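Local coordinates for protein galactose-1-phosphate uridylyltransferase (Pyrobaculum aerophilum str. IM2, PDB 6K9Z) that binds zinc and iron and probably transfers uridylyl groups between UDP-glucose and hexose 1-phosphates such as galactose 1-phosphate, at residues F196-P201 with T296-T301. The protein carries 1 engineered substitution. Sequence-based numbering, arbitrary orientation.
Sequences FYAKWP and TTPEET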
loop_
_atom_site.group_PDB
_atom_site.type_symbol
_atom_site.label_atom_id
_atom_site.label_comp_id
_atom_site.label_asym_id
_atom_site.label_seq_id
_atom_site.Cartn_x
_atom_site.Cartn_y
_atom_site.Cartn_z
ATOM N N PHE A 196 -0.726 -18.532 3.380
ATOM C CA PHE A 196 0.730 -18.717 3.638
ATOM C C PHE A 196 1.468 -17.391 3.453
ATOM O O PHE A 196 2.380 -17.047 4.206
ATOM C CB PHE A 196 1.321 -19.779 2.723
ATOM C CG PHE A 196 2.757 -20.101 3.048
ATOM C CD1 PHE A 196 3.071 -20.941 4.095
ATOM C CD2 PHE A 196 3.792 -19.612 2.274
ATOM C CE1 PHE A 196 4.381 -21.237 4.414
ATOM C CE2 PHE A 196 5.114 -19.932 2.579
ATOM C CZ PHE A 196 5.397 -20.786 3.624
ATOM N N TYR A 197 1.026 -16.630 2.469
ATOM C CA TYR A 197 1.629 -15.355 1.983
ATOM C C TYR A 197 0.845 -14.161 2.546
ATOM O O TYR A 197 0.922 -13.072 1.932
ATOM C CB TYR A 197 1.629 -15.343 0.443
ATOM C CG TYR A 197 0.327 -15.821 -0.192
ATOM C CD1 TYR A 197 0.072 -17.169 -0.393
ATOM C CD2 TYR A 197 -0.672 -14.915 -0.567
ATOM C CE1 TYR A 197 -1.098 -17.620 -0.965
ATOM C CE2 TYR A 197 -1.882 -15.354 -1.073
ATOM C CZ TYR A 197 -2.082 -16.711 -1.310
ATOM O OH TYR A 197 -3.292 -17.142 -1.783
ATOM N N ALA A 198 0.233 -14.295 3.733
ATOM C CA ALA A 198 -0.357 -13.152 4.473
ATOM C C ALA A 198 0.708 -12.044 4.638
ATOM O O ALA A 198 1.896 -12.360 4.885
ATOM C CB ALA A 198 -0.855 -13.593 5.831
ATOM N N LYS A 199 0.262 -10.787 4.515
ATOM C CA LYS A 199 1.103 -9.560 4.627
ATOM C C LYS A 199 0.656 -8.656 5.768
ATOM O O LYS A 199 1.461 -7.794 6.243
ATOM C CB LYS A 199 0.918 -8.687 3.391
ATOM C CG LYS A 199 1.468 -9.250 2.129
ATOM C CD LYS A 199 0.874 -8.558 0.922
ATOM C CE LYS A 199 1.023 -9.480 -0.260
ATOM N NZ LYS A 199 0.403 -10.805 0.004
ATOM N N TRP A 200 -0.606 -8.732 6.133
ATOM C CA TRP A 200 -1.208 -7.845 7.152
ATOM C C TRP A 200 -1.395 -8.617 8.464
ATOM O O TRP A 200 -1.394 -9.852 8.477
ATOM C CB TRP A 200 -2.478 -7.190 6.568
ATOM C CG TRP A 200 -2.167 -6.463 5.299
ATOM C CD1 TRP A 200 -2.459 -6.850 4.014
ATOM C CD2 TRP A 200 -1.400 -5.247 5.185
ATOM N NE1 TRP A 200 -1.938 -5.954 3.123
ATOM C CE2 TRP A 200 -1.314 -4.952 3.809
ATOM C CE3 TRP A 200 -0.813 -4.380 6.109
ATOM C CZ2 TRP A 200 -0.616 -3.849 3.338
ATOM C CZ3 TRP A 200 -0.137 -3.263 5.644
ATOM C CH2 TRP A 200 -0.014 -3.041 4.269
ATOM N N PRO A 201 -1.485 -7.918 9.612
ATOM C CA PRO A 201 -1.340 -8.548 10.932
ATOM C C PRO A 201 -2.442 -9.580 11.207
ATOM O O PRO A 201 -2.133 -10.553 11.853
ATOM C CB PRO A 201 -1.467 -7.399 11.935
ATOM C CG PRO A 201 -1.232 -6.152 11.136
ATOM C CD PRO A 201 -1.549 -6.447 9.704
ATOM N N THR A 296 4.534 -12.140 13.669
ATOM C CA THR A 296 3.838 -13.371 14.108
ATOM C C THR A 296 3.655 -14.281 12.904
ATOM O O THR A 296 3.289 -13.779 11.827
ATOM C CB THR A 296 2.493 -13.037 14.761
ATOM O OG1 THR A 296 2.750 -12.076 15.790
ATOM C CG2 THR A 296 1.844 -14.266 15.350
ATOM N N THR A 297 3.855 -15.591 13.045
ATOM C CA THR A 297 3.648 -16.426 11.830
ATOM C C THR A 297 2.183 -16.413 11.432
ATOM O O THR A 297 1.312 -16.376 12.286
ATOM C CB THR A 297 4.157 -17.852 11.999
ATOM O OG1 THR A 297 3.300 -18.510 12.929
ATOM C CG2 THR A 297 5.598 -17.896 12.442
ATOM N N PRO A 298 1.880 -16.522 10.122
ATOM C CA PRO A 298 0.516 -16.768 9.660
ATOM C C PRO A 298 -0.137 -17.970 10.358
ATOM O O PRO A 298 -1.333 -17.951 10.544
ATOM C CB PRO A 298 0.700 -16.956 8.150
ATOM C CG PRO A 298 1.900 -16.081 7.799
ATOM C CD PRO A 298 2.797 -16.217 9.013
ATOM N N GLU A 299 0.641 -19.002 10.637
ATOM C CA GLU A 299 0.141 -20.250 11.287
ATOM C C GLU A 299 -0.321 -19.940 12.715
ATOM O O GLU A 299 -1.417 -20.360 13.092
ATOM C CB GLU A 299 1.207 -21.328 11.229
ATOM C CG GLU A 299 1.516 -21.765 9.805
ATOM C CD GLU A 299 2.396 -20.794 9.016
ATOM O OE1 GLU A 299 3.298 -20.166 9.617
ATOM O OE2 GLU A 299 2.140 -20.616 7.822
ATOM N N GLU A 300 0.459 -19.191 13.476
ATOM C CA GLU A 300 0.044 -18.798 14.848
ATOM C C GLU A 300 -1.165 -17.862 14.748
ATOM O O GLU A 300 -2.114 -18.031 15.527
ATOM C CB GLU A 300 1.178 -18.104 15.608
ATOM C CG GLU A 300 0.782 -17.648 17.003
ATOM C CD GLU A 300 1.898 -17.127 17.907
ATOM O OE1 GLU A 300 3.101 -17.406 17.643
ATOM O OE2 GLU A 300 1.570 -16.437 18.891
ATOM N N THR A 301 -1.176 -16.921 13.805
ATOM C CA THR A 301 -2.306 -15.971 13.668
ATOM C C THR A 301 -3.591 -16.743 13.299
ATOM O O THR A 301 -4.633 -16.484 13.911
ATOM C CB THR A 301 -1.929 -14.787 12.774
ATOM O OG1 THR A 301 -0.854 -14.110 13.455
ATOM C CG2 THR A 301 -3.137 -13.896 12.581
#
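E299 reaches F196 with the far end of its side chain. From CB, CG turns anti to the carbonyl carbon, and a bend at chi2 (77°) brings the carboxylate up to the F196 ring. There OE2 lies 3.9 Å from CD1 of F196, the planes of ring and carboxylate 47° apart. OE2 also forms salt bridges with R182 and with R4 of the second subunit, which probably balance its charge; this R4 also donates to F196 O and lies in a cation-pi contact with the F196 ring. One residue earlier, P298 sets its ring against F196 and A198: CG is 3.8 Å from F196 O. The same CG makes an apolar contact with A198 CB at 4.2 Å. Further on, T301 CG2, anti to the backbone N, packs 3.6 Å from P201 O. P298, E299 and T301 thus bear on the loop from the first turn of helix 298-309, whose N-cap is T297: its OG1 accepts from E300 N at 3.0 Å (N-H...O 163°). The arrangement is an N-capped C-terminal helix with proline in its first turn, packed on the loop between antiparallel strands 190-193 and 202-208 of the HIT-clan C-terminal domain, at the subunit interface.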